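Local atomic coordinates of UDP-N-acetylenolpyruvoylglucosamine reductase (Listeria monocytogenes, PDB entry 3TX1), a protein that binds FAD and probably catalyses the NADPH-dependent reduction of UDP-N-acetylenolpyruvoylglucosamine to UDP-N-acetylmuramate in the peptidoglycan pathway. Residues Val168-Thr173 with Asp207-Leu212; Leu175-Glu180 with Glu200-Val205; Ser261-His266 with Ala297-Thr302. One frame throughout, in Å; residues are numbered along the deposited sequence.

Contact 1 (Val168-Thr173 with Asp207-Leu212)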
loop_
_atom_site.group_PDB
_atom_site.type_symbol
_atom_site.label_atom_id
_atom_site.label_comp_id
_atom_site.label_asym_id
_atom_site.label_seq_id
_atom_site.Cartn_x
_atom_site.Cartn_y
_atom_site.Cartn_z
ATOM N N VAL A 168 -13.298 -10.288 -4.714
ATOM C CA VAL A 168 -14.143 -9.580 -5.663
ATOM C C VAL A 168 -13.476 -8.927 -6.849
ATOM O O VAL A 168 -14.129 -8.140 -7.567
ATOM C CB VAL A 168 -15.055 -8.535 -4.997
ATOM C CG1 VAL A 168 -16.215 -9.215 -4.314
ATOM C CG2 VAL A 168 -14.262 -7.619 -4.072
ATOM N N LEU A 169 -12.230 -9.262 -7.101
ATOM C CA LEU A 169 -11.540 -8.685 -8.231
ATOM C C LEU A 169 -12.060 -9.283 -9.499
ATOM O O LEU A 169 -11.905 -10.453 -9.694
ATOM C CB LEU A 169 -10.075 -8.991 -8.127
ATOM C CG LEU A 169 -9.123 -8.086 -8.881
ATOM C CD1 LEU A 169 -9.703 -6.732 -9.163
ATOM C CD2 LEU A 169 -7.913 -7.981 -8.003
ATOM N N GLU A 170 -12.657 -8.478 -10.365
ATOM C CA GLU A 170 -13.176 -9.008 -11.603
ATOM C C GLU A 170 -12.095 -8.930 -12.698
ATOM O O GLU A 170 -11.690 -9.945 -13.288
ATOM C CB GLU A 170 -14.363 -8.183 -12.072
ATOM C CG GLU A 170 -14.846 -8.512 -13.475
ATOM C CD GLU A 170 -15.406 -9.912 -13.615
ATOM O OE1 GLU A 170 -15.660 -10.576 -12.578
ATOM O OE2 GLU A 170 -15.566 -10.350 -14.779
ATOM N N ALA A 171 -11.644 -7.705 -12.960
ATOM C CA ALA A 171 -10.701 -7.414 -14.017
ATOM C C ALA A 171 -9.781 -6.267 -13.605
ATOM O O ALA A 171 -10.103 -5.471 -12.719
ATOM C CB ALA A 171 -11.470 -7.038 -15.274
ATOM N N ALA A 172 -8.643 -6.176 -14.281
ATOM C CA ALA A 172 -7.686 -5.111 -14.048
ATOM C C ALA A 172 -6.992 -4.690 -15.337
ATOM O O ALA A 172 -6.742 -5.524 -16.233
ATOM C CB ALA A 172 -6.652 -5.559 -13.042
ATOM N N THR A 173 -6.709 -3.390 -15.432
ATOM C CA THR A 173 -5.904 -2.880 -16.530
ATOM C C THR A 173 -4.499 -2.686 -15.989
ATOM O O THR A 173 -4.298 -2.042 -14.968
ATOM C CB THR A 173 -6.384 -1.532 -17.053
ATOM O OG1 THR A 173 -7.767 -1.621 -17.370
ATOM C CG2 THR A 173 -5.598 -1.152 -18.311
ATOM N N ASP A 207 -6.095 0.419 -13.519
ATOM C CA ASP A 207 -7.449 0.496 -12.959
ATOM C C ASP A 207 -7.957 -0.894 -12.632
ATOM O O ASP A 207 -7.412 -1.885 -13.123
ATOM C CB ASP A 207 -8.430 1.320 -13.809
ATOM C CG ASP A 207 -8.650 0.735 -15.188
ATOM O OD1 ASP A 207 -8.511 1.467 -16.212
ATOM O OD2 ASP A 207 -8.932 -0.475 -15.249
ATOM N N ALA A 208 -8.959 -0.963 -11.766
ATOM C CA ALA A 208 -9.489 -2.248 -11.318
ATOM C C ALA A 208 -11.025 -2.350 -11.413
ATOM O O ALA A 208 -11.740 -1.339 -11.257
ATOM C CB ALA A 208 -9.015 -2.533 -9.898
ATOM N N THR A 209 -11.512 -3.563 -11.693
ATOM C CA THR A 209 -12.958 -3.832 -11.796
ATOM C C THR A 209 -13.382 -4.859 -10.764
ATOM O O THR A 209 -12.920 -6.010 -10.785
ATOM C CB THR A 209 -13.376 -4.441 -13.152
ATOM O OG1 THR A 209 -13.076 -3.552 -14.227
ATOM C CG2 THR A 209 -14.855 -4.669 -13.159
ATOM N N PHE A 210 -14.276 -4.449 -9.871
ATOM C CA PHE A 210 -14.793 -5.359 -8.847
ATOM C C PHE A 210 -16.235 -5.817 -9.149
ATOM O O PHE A 210 -17.109 -4.982 -9.436
ATOM C CB PHE A 210 -14.756 -4.671 -7.505
ATOM C CG PHE A 210 -13.464 -3.973 -7.204
ATOM C CD1 PHE A 210 -13.362 -2.594 -7.357
ATOM C CD2 PHE A 210 -12.372 -4.678 -6.698
ATOM C CE1 PHE A 210 -12.189 -1.928 -7.044
ATOM C CE2 PHE A 210 -11.194 -4.026 -6.381
ATOM C CZ PHE A 210 -11.107 -2.650 -6.556
ATOM N N SER A 211 -16.462 -7.136 -9.124
ATOM C CA SER A 211 -17.790 -7.754 -9.341
ATOM C C SER A 211 -18.619 -7.755 -8.050
ATOM O O SER A 211 -18.503 -8.675 -7.238
ATOM C CB SER A 211 -17.626 -9.202 -9.779
ATOM O OG SER A 211 -17.461 -9.319 -11.167
ATOM N N LEU A 212 -19.478 -6.784 -7.834
ATOM C CA LEU A 212 -20.225 -6.795 -6.600
ATOM C C LEU A 212 -21.649 -7.310 -6.759
ATOM O O LEU A 212 -22.084 -7.637 -7.832
ATOM C CB LEU A 212 -20.216 -5.418 -5.956
ATOM C CG LEU A 212 -18.890 -4.679 -5.836
ATOM C CD1 LEU A 212 -19.038 -3.374 -5.094
ATOM C CD2 LEU A 212 -17.769 -5.523 -5.283
#
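Thr209 O takes two amide protons at once, from Glu170 N at 2.5 Å and from Ala171 N at 3.0 Å, the signature of a classic beta bulge between two antiparallel strands of the FAD-binding domain. The register confirms it: Leu169 pairs with Phe210, yet Ala171 already pairs with Thr209. Beyond the bulge the ladder resumes in antiparallel register, with Thr209 N bonded to Ala171 O at 2.6 Å and Thr173 N to Asp207 O at 2.8 Å; the return bond from Asp207 N to Thr173 O is weak. On the other side of the bulge, Ser211 N reaches Val168 O at 3.0 Å.

At the bulge Glu170 lies beside Ser211. Its chain bends at chi2 (65°) and carries Glu170 OE1 to Ser211 OG, 2.6 Å away, the hydroxyl coming from above the carboxylate, 54° out of its plane. Arg186 makes a long, weak ion pair with the same oxygen.

Ala172 and Ala208 share one sheet face, where Leu154 of helix 150-156 packs on both. Near this face Leu169 turns its CD1 back to Phe210 CE2, at 4.2 Å, in an oblique approach to the ring. The opposite face carries Ala171, Thr209, Thr173 and Asp207, with Gln116 and Val118 of the adjoining strand against Thr209. There Thr173 OG1 donates to Asp207 OD2 at 2.7 Å, meeting the carboxylate on its syn side, 33° out of plane.

Contact 2 (Leu175-Glu180 with Glu200-Val205); sequences LTQTGE and EKNYIV. With FAD (flavin-adenine dinucleotide), chain B.
Leu175 and Ile204 form an antiparallel hydrogen-bonded pair, defined by two reciprocal backbone bonds. Leu175 N donates to Ile204 O at 2.8 Å. In return Ile204 N donates to Leu175 O at 2.9 Å; this bond is almost straight (176°) and lies in the carbonyl plane, on a lone pair. The two side chains leave on the same sheet face, with Leu175 CB 4.1 Å from Ile204 CB. One residue further, Thr176 lays its methyl CG2 against the Tyr203 ring, 4.0 Å from CE1, approaching it obliquely; this is the branch that stands anti to the threonine's carbonyl carbon. The side chains of Gln177 and Asn202 cross at the outer end of the contact.

The next shell consists of the turn and the neighbouring helix and strands. Leu175 marks the end of strand 169-175, and the chain then reverses through a type I turn from Thr176 to Gly179, closed by Gly179 N on Thr176 O at 2.8 Å. The hairpin is carried into strand 181-185 by Thr176 N on Glu180 O, 3.1 Å apart. Leu175 is covered by Ala67, Gln68 and Val71 of helix 64-76, and Gln68 also bonds to Gly179 O. Tyr203 rests on Val174, Lys182 and Leu184 of the hairpin strands.

On the side of Ile204 that leads to the cofactor, Val205 pairs with the adenine of FAD. Val205 N donates to FAD N1A at 3.0 Å (157°), and FAD N6A donates to Val205 O at 3.1 Å (171°). Both bonds use main-chain groups of Val205, so this part of adenine recognition needs no polar side chain, and the Leu175-Ile204 bridge ties the strand that supplies them to the neighbouring hairpin.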
loop_
_atom_site.group_PDB
_atom_site.type_symbol
_atom_site.label_atom_id
_atom_site.label_comp_id
_atom_site.label_asym_id
_atom_site.label_seq_id
_atom_site.Cartn_x
_atom_site.Cartn_y
_atom_site.Cartn_z
ATOM N N LEU A 175 0.078 -2.487 -16.825
ATOM C CA LEU A 175 1.226 -2.264 -17.691
ATOM C C LEU A 175 2.296 -3.272 -17.385
ATOM O O LEU A 175 2.714 -3.450 -16.245
ATOM C CB LEU A 175 1.816 -0.854 -17.558
ATOM C CG LEU A 175 1.030 0.379 -18.081
ATOM C CD1 LEU A 175 1.944 1.596 -18.138
ATOM C CD2 LEU A 175 0.385 0.187 -19.442
ATOM N N THR A 176 2.739 -3.951 -18.421
ATOM C CA THR A 176 3.830 -4.889 -18.282
ATOM C C THR A 176 5.114 -4.068 -18.167
ATOM O O THR A 176 5.137 -2.861 -18.459
ATOM C CB THR A 176 3.898 -5.837 -19.481
ATOM O OG1 THR A 176 4.317 -5.113 -20.640
ATOM C CG2 THR A 176 2.527 -6.451 -19.752
ATOM N N GLN A 177 6.191 -4.718 -17.747
ATOM C CA GLN A 177 7.458 -4.015 -17.567
ATOM C C GLN A 177 7.969 -3.346 -18.831
ATOM O O GLN A 177 8.776 -2.410 -18.758
ATOM C CB GLN A 177 8.517 -4.936 -16.975
ATOM C CG GLN A 177 8.397 -5.164 -15.471
ATOM C CD GLN A 177 9.650 -5.823 -14.890
ATOM O OE1 GLN A 177 10.462 -6.410 -15.619
ATOM N NE2 GLN A 177 9.818 -5.719 -13.578
ATOM N N THR A 178 7.505 -3.810 -19.991
ATOM C CA THR A 178 7.951 -3.196 -21.237
ATOM C C THR A 178 7.118 -1.950 -21.547
ATOM O O THR A 178 7.481 -1.169 -22.421
ATOM C CB THR A 178 7.914 -4.150 -22.447
ATOM O OG1 THR A 178 6.570 -4.328 -22.867
ATOM C CG2 THR A 178 8.531 -5.494 -22.141
ATOM N N GLY A 179 6.021 -1.741 -20.817
ATOM C CA GLY A 179 5.171 -0.589 -21.095
ATOM C C GLY A 179 3.839 -0.865 -21.785
ATOM O O GLY A 179 3.032 0.055 -21.903
ATOM N N GLU A 180 3.564 -2.105 -22.199
ATOM C CA GLU A 180 2.303 -2.407 -22.911
ATOM C C GLU A 180 1.076 -2.551 -22.024
ATOM O O GLU A 180 1.185 -3.151 -20.977
ATOM C CB GLU A 180 2.412 -3.727 -23.682
ATOM C CG GLU A 180 3.706 -3.891 -24.448
ATOM C CD GLU A 180 3.615 -4.832 -25.646
ATOM O OE1 GLU A 180 2.506 -5.292 -26.005
ATOM O OE2 GLU A 180 4.672 -5.060 -26.264
ATOM N N GLU A 200 3.992 -11.003 -8.538
ATOM C CA GLU A 200 4.898 -11.622 -9.489
ATOM C C GLU A 200 4.403 -11.050 -10.789
ATOM O O GLU A 200 3.366 -10.399 -10.807
ATOM C CB GLU A 200 4.756 -13.132 -9.509
ATOM C CG GLU A 200 5.508 -13.839 -8.400
ATOM C CD GLU A 200 5.432 -15.338 -8.557
ATOM O OE1 GLU A 200 4.359 -15.824 -8.973
ATOM O OE2 GLU A 200 6.437 -16.029 -8.275
ATOM N N LYS A 201 5.109 -11.283 -11.881
ATOM C CA LYS A 201 4.698 -10.706 -13.155
ATOM C C LYS A 201 4.844 -9.197 -13.123
ATOM O O LYS A 201 4.719 -8.540 -14.145
ATOM C CB LYS A 201 3.230 -11.020 -13.476
ATOM C CG LYS A 201 2.929 -12.511 -13.357
ATOM C CD LYS A 201 1.758 -13.002 -14.190
ATOM C CE LYS A 201 1.758 -14.528 -14.155
ATOM N NZ LYS A 201 0.982 -15.184 -15.244
ATOM N N ASN A 202 5.144 -8.659 -11.949
ATOM C CA ASN A 202 5.416 -7.225 -11.775
ATOM C C ASN A 202 4.615 -6.205 -12.592
ATOM O O ASN A 202 5.183 -5.280 -13.186
ATOM C CB ASN A 202 6.906 -7.058 -12.061
ATOM C CG ASN A 202 7.740 -8.110 -11.374
ATOM O OD1 ASN A 202 7.219 -8.949 -10.636
ATOM N ND2 ASN A 202 9.042 -8.083 -11.619
ATOM N N TYR A 203 3.294 -6.370 -12.590
ATOM C CA TYR A 203 2.401 -5.490 -13.330
ATOM C C TYR A 203 2.165 -4.161 -12.645
ATOM O O TYR A 203 2.113 -4.113 -11.426
ATOM C CB TYR A 203 1.064 -6.170 -13.546
ATOM C CG TYR A 203 1.123 -7.407 -14.431
ATOM C CD1 TYR A 203 1.900 -7.440 -15.598
ATOM C CD2 TYR A 203 0.339 -8.514 -14.147
ATOM C CE1 TYR A 203 1.912 -8.557 -16.419
ATOM C CE2 TYR A 203 0.352 -9.631 -14.964
ATOM C CZ TYR A 203 1.131 -9.653 -16.095
ATOM O OH TYR A 203 1.105 -10.790 -16.884
ATOM N N ILE A 204 2.079 -3.080 -13.422
ATOM C CA ILE A 204 1.716 -1.755 -12.875
ATOM C C ILE A 204 0.207 -1.622 -13.073
ATOM O O ILE A 204 -0.288 -1.531 -14.184
ATOM C CB ILE A 204 2.432 -0.552 -13.553
ATOM C CG1 ILE A 204 3.931 -0.517 -13.250
ATOM C CG2 ILE A 204 1.841 0.773 -13.079
ATOM C CD1 ILE A 204 4.802 -1.327 -14.188
ATOM N N VAL A 205 -0.531 -1.654 -11.992
ATOM C CA VAL A 205 -1.964 -1.570 -12.094
ATOM C C VAL A 205 -2.366 -0.167 -12.485
ATOM O O VAL A 205 -1.885 0.784 -11.866
ATOM C CB VAL A 205 -2.583 -1.878 -10.719
ATOM C CG1 VAL A 205 -4.112 -1.744 -10.732
ATOM C CG2 VAL A 205 -2.111 -3.254 -10.259
HETATM P PA FAD B . 2.234 1.245 -0.987
HETATM O O1A FAD B . 2.485 2.562 -1.641
HETATM O O2A FAD B . 2.521 1.079 0.478
HETATM O O5B FAD B . 3.126 0.127 -1.701
HETATM C C5B FAD B . 2.590 -1.179 -1.519
HETATM C C4B FAD B . 3.118 -2.160 -2.545
HETATM O O4B FAD B . 2.295 -2.161 -3.701
HETATM C C3B FAD B . 4.525 -1.915 -3.043
HETATM O O3B FAD B . 5.034 -3.204 -3.468
HETATM C C2B FAD B . 4.247 -1.048 -4.271
HETATM O O2B FAD B . 5.269 -0.956 -5.282
HETATM C C1B FAD B . 3.056 -1.766 -4.836
HETATM N N9A FAD B . 2.213 -0.837 -5.567
HETATM C C8A FAD B . 1.666 0.306 -5.125
HETATM N N7A FAD B . 0.870 0.820 -6.104
HETATM C C5A FAD B . 0.887 0.003 -7.181
HETATM C C6A FAD B . 0.323 -0.049 -8.555
HETATM N N6A FAD B . -0.495 0.915 -9.064
HETATM N N1A FAD B . 0.646 -1.117 -9.314
HETATM C C2A FAD B . 1.431 -2.095 -8.881
HETATM N N3A FAD B . 2.008 -2.108 -7.679
HETATM C C4A FAD B . 1.781 -1.104 -6.803
HETATM N N1 FAD B . -3.604 -3.989 4.621
HETATM C C2 FAD B . -4.565 -4.944 4.637
HETATM O O2 FAD B . -4.564 -5.826 3.762
HETATM N N3 FAD B . -5.565 -4.991 5.529
HETATM C C4 FAD B . -5.698 -4.120 6.519
HETATM O O4 FAD B . -6.623 -4.218 7.358
HETATM C C4X FAD B . -4.689 -3.052 6.569
HETATM N N5 FAD B . -4.751 -2.130 7.525
HETATM C C5X FAD B . -3.855 -1.136 7.617
HETATM C C6 FAD B . -4.003 -0.204 8.633
HETATM C C7 FAD B . -3.127 0.843 8.746
HETATM C C7M FAD B . -3.290 1.838 9.865
HETATM C C8 FAD B . -2.043 0.939 7.743
HETATM C C8M FAD B . -1.045 2.038 7.803
HETATM C C9 FAD B . -1.901 0.019 6.740
HETATM C C9A FAD B . -2.777 -1.035 6.640
HETATM N N10 FAD B . -2.669 -1.990 5.600
HETATM C C10 FAD B . -3.623 -3.023 5.550
HETATM C "C1'" FAD B . -1.564 -1.913 4.626
HETATM C "C2'" FAD B . -1.941 -1.099 3.410
HETATM O "O2'" FAD B . -3.082 -0.292 3.692
HETATM C "C3'" FAD B . -2.300 -1.992 2.238
HETATM O "O3'" FAD B . -1.197 -2.868 2.046
HETATM C "C4'" FAD B . -2.528 -1.143 0.991
HETATM O "O4'" FAD B . -3.341 -1.831 0.030
HETATM C "C5'" FAD B . -1.234 -0.643 0.374
HETATM O "O5'" FAD B . -1.556 0.501 -0.381
HETATM P P FAD B . -0.500 1.566 -0.878
HETATM O O1P FAD B . -1.153 2.232 -2.035
HETATM O O2P FAD B . -0.158 2.343 0.347
HETATM O O3P FAD B . 0.758 0.736 -1.301
#

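Contact 3 (Ser261-His266 with Ala297-Thr302); sequences SGLQGH and AYVQQT
Tyr298 is the first residue of the helical segment to meet the 261-266 loop, and its ring touches both His266 and Leu263. The Tyr298 ring projects toward the loop because chi1 (-180°) sets CG opposite the backbone N. It forms an offset stack with His266: the centroids are 4.9 Å apart, the planes differ by 27°, and Tyr298 CE2 lies over one imidazole face, 3.6 Å from His266 NE2. Tyr298 CE2 is also 3.6 Å from Leu263 CD2.

Val299, next along the helix, meets the other branch of that leucine, with Leu263 CD1 3.8 Å from Val299 CG1. Ile258 of helix 254-260 touches both residues.

One turn beyond Tyr298, Thr302 meets Leu263 tip to tip; Thr302 OG1 is 3.9 Å from Leu263 CD2. The methyl CG2 of Thr302 also lies 4.3 Å from Ser261 CB. Gly262, with positive phi, marks the Schellman motif that follows helix 254-260, and a type II turn from Leu263 to His266 comes next, so the loop presents Leu263 and His266 to the same helix.

Thr302 OG1 donates to Tyr298 O at 2.6 Å, while Thr302 N reaches the same oxygen at 2.8 Å from the opposite face of its plane. Ser261 OG likewise bonds back to Leu257 O. With these hydroxyls turned to their own helices, the interface between loop and helix is left to dispersion and ring stacking.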
loop_
_atom_site.group_PDB
_atom_site.type_symbol
_atom_site.label_atom_id
_atom_site.label_comp_id
_atom_site.label_asym_id
_atom_site.label_seq_id
_atom_site.Cartn_x
_atom_site.Cartn_y
_atom_site.Cartn_z
ATOM N N SER A 261 7.062 -9.786 24.962
ATOM C CA SER A 261 8.516 -9.611 25.085
ATOM C C SER A 261 8.928 -8.318 25.790
ATOM O O SER A 261 10.105 -8.017 25.886
ATOM C CB SER A 261 9.186 -9.700 23.720
ATOM O OG SER A 261 8.859 -10.947 23.128
ATOM N N GLY A 262 7.942 -7.565 26.279
ATOM C CA GLY A 262 8.185 -6.328 26.962
ATOM C C GLY A 262 8.502 -5.188 26.036
ATOM O O GLY A 262 9.050 -4.189 26.463
ATOM N N LEU A 263 8.160 -5.308 24.764
ATOM C CA LEU A 263 8.450 -4.239 23.810
ATOM C C LEU A 263 7.376 -3.200 23.609
ATOM O O LEU A 263 7.606 -2.243 22.912
ATOM C CB LEU A 263 8.767 -4.813 22.435
ATOM C CG LEU A 263 10.009 -5.687 22.343
ATOM C CD1 LEU A 263 9.828 -6.606 21.135
ATOM C CD2 LEU A 263 11.251 -4.817 22.275
ATOM N N GLN A 264 6.198 -3.358 24.183
ATOM C CA GLN A 264 5.153 -2.374 23.938
ATOM C C GLN A 264 5.456 -1.042 24.626
ATOM O O GLN A 264 5.688 -1.002 25.848
ATOM C CB GLN A 264 3.799 -2.897 24.358
ATOM C CG GLN A 264 2.704 -2.006 23.813
ATOM C CD GLN A 264 1.306 -2.592 23.935
ATOM O OE1 GLN A 264 1.019 -3.399 24.829
ATOM N NE2 GLN A 264 0.419 -2.162 23.036
ATOM N N GLY A 265 5.453 0.031 23.820
ATOM C CA GLY A 265 5.737 1.377 24.283
ATOM C C GLY A 265 7.173 1.731 23.961
ATOM O O GLY A 265 7.569 2.876 24.045
ATOM N N HIS A 266 7.966 0.752 23.557
ATOM C CA HIS A 266 9.355 1.001 23.242
ATOM C C HIS A 266 9.480 2.091 22.236
ATOM O O HIS A 266 8.695 2.158 21.306
ATOM C CB HIS A 266 10.061 -0.265 22.753
ATOM C CG HIS A 266 11.496 -0.310 23.177
ATOM N ND1 HIS A 266 11.877 -0.776 24.398
ATOM C CD2 HIS A 266 12.629 0.203 22.588
ATOM C CE1 HIS A 266 13.199 -0.636 24.541
ATOM N NE2 HIS A 266 13.667 -0.027 23.442
ATOM N N ALA A 297 14.173 -3.957 13.709
ATOM C CA ALA A 297 15.211 -4.960 13.977
ATOM C C ALA A 297 15.342 -5.306 15.472
ATOM O O ALA A 297 15.565 -6.472 15.850
ATOM C CB ALA A 297 16.534 -4.522 13.399
ATOM N N TYR A 298 15.164 -4.311 16.322
ATOM C CA TYR A 298 15.296 -4.567 17.729
ATOM C C TYR A 298 14.149 -5.462 18.249
ATOM O O TYR A 298 14.350 -6.333 19.107
ATOM C CB TYR A 298 15.399 -3.243 18.454
ATOM C CG TYR A 298 15.544 -3.324 19.931
ATOM C CD1 TYR A 298 16.814 -3.392 20.540
ATOM C CD2 TYR A 298 14.409 -3.257 20.750
ATOM C CE1 TYR A 298 16.944 -3.414 21.931
ATOM C CE2 TYR A 298 14.525 -3.298 22.137
ATOM C CZ TYR A 298 15.774 -3.379 22.709
ATOM O OH TYR A 298 15.806 -3.428 24.070
ATOM N N VAL A 299 12.961 -5.266 17.697
ATOM C CA VAL A 299 11.827 -6.085 18.045
ATOM C C VAL A 299 12.077 -7.499 17.557
ATOM O O VAL A 299 12.005 -8.449 18.336
ATOM C CB VAL A 299 10.536 -5.550 17.414
ATOM C CG1 VAL A 299 9.460 -6.624 17.380
ATOM C CG2 VAL A 299 10.060 -4.290 18.126
ATOM N N GLN A 300 12.387 -7.639 16.275
ATOM C CA GLN A 300 12.702 -8.936 15.712
ATOM C C GLN A 300 13.730 -9.608 16.575
ATOM O O GLN A 300 13.599 -10.771 16.934
ATOM C CB GLN A 300 13.310 -8.758 14.341
ATOM C CG GLN A 300 12.311 -8.407 13.262
ATOM C CD GLN A 300 12.928 -8.365 11.876
ATOM O OE1 GLN A 300 13.850 -7.595 11.612
ATOM N NE2 GLN A 300 12.381 -9.162 10.969
ATOM N N GLN A 301 14.770 -8.878 16.926
ATOM C CA GLN A 301 15.832 -9.494 17.709
ATOM C C GLN A 301 15.417 -9.891 19.119
ATOM O O GLN A 301 15.821 -10.930 19.592
ATOM C CB GLN A 301 17.074 -8.603 17.752
ATOM C CG GLN A 301 18.219 -9.276 18.465
ATOM C CD GLN A 301 18.593 -10.597 17.823
ATOM O OE1 GLN A 301 18.301 -10.846 16.635
ATOM N NE2 GLN A 301 19.241 -11.460 18.601
ATOM N N THR A 302 14.622 -9.063 19.785
ATOM C CA THR A 302 14.224 -9.329 21.153
ATOM C C THR A 302 13.239 -10.495 21.175
ATOM O O THR A 302 13.264 -11.372 22.039
ATOM C CB THR A 302 13.556 -8.081 21.705
ATOM O OG1 THR A 302 14.470 -6.991 21.594
ATOM C CG2 THR A 302 13.195 -8.236 23.137
#

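Following the chain from the N terminus, strand 169-175 first supplies contact 1 and then, at its end, contact 2. The hairpin turn and strand 181-185 follow; the chain then returns through 200-205, closing contact 2, and runs on along strand 204-214 to close contact 1. The shorter loop of contact 2 therefore lies within the longer one of contact 1, and the two touch where Val205 packs near Thr173. Both join the same pair of strands in the FAD-binding domain. Contact 3 comes later in series, its nearest atoms about 21 Å from contact 2, and ties the end of helix 254-260 to helix 289-307 in the C-terminal domain.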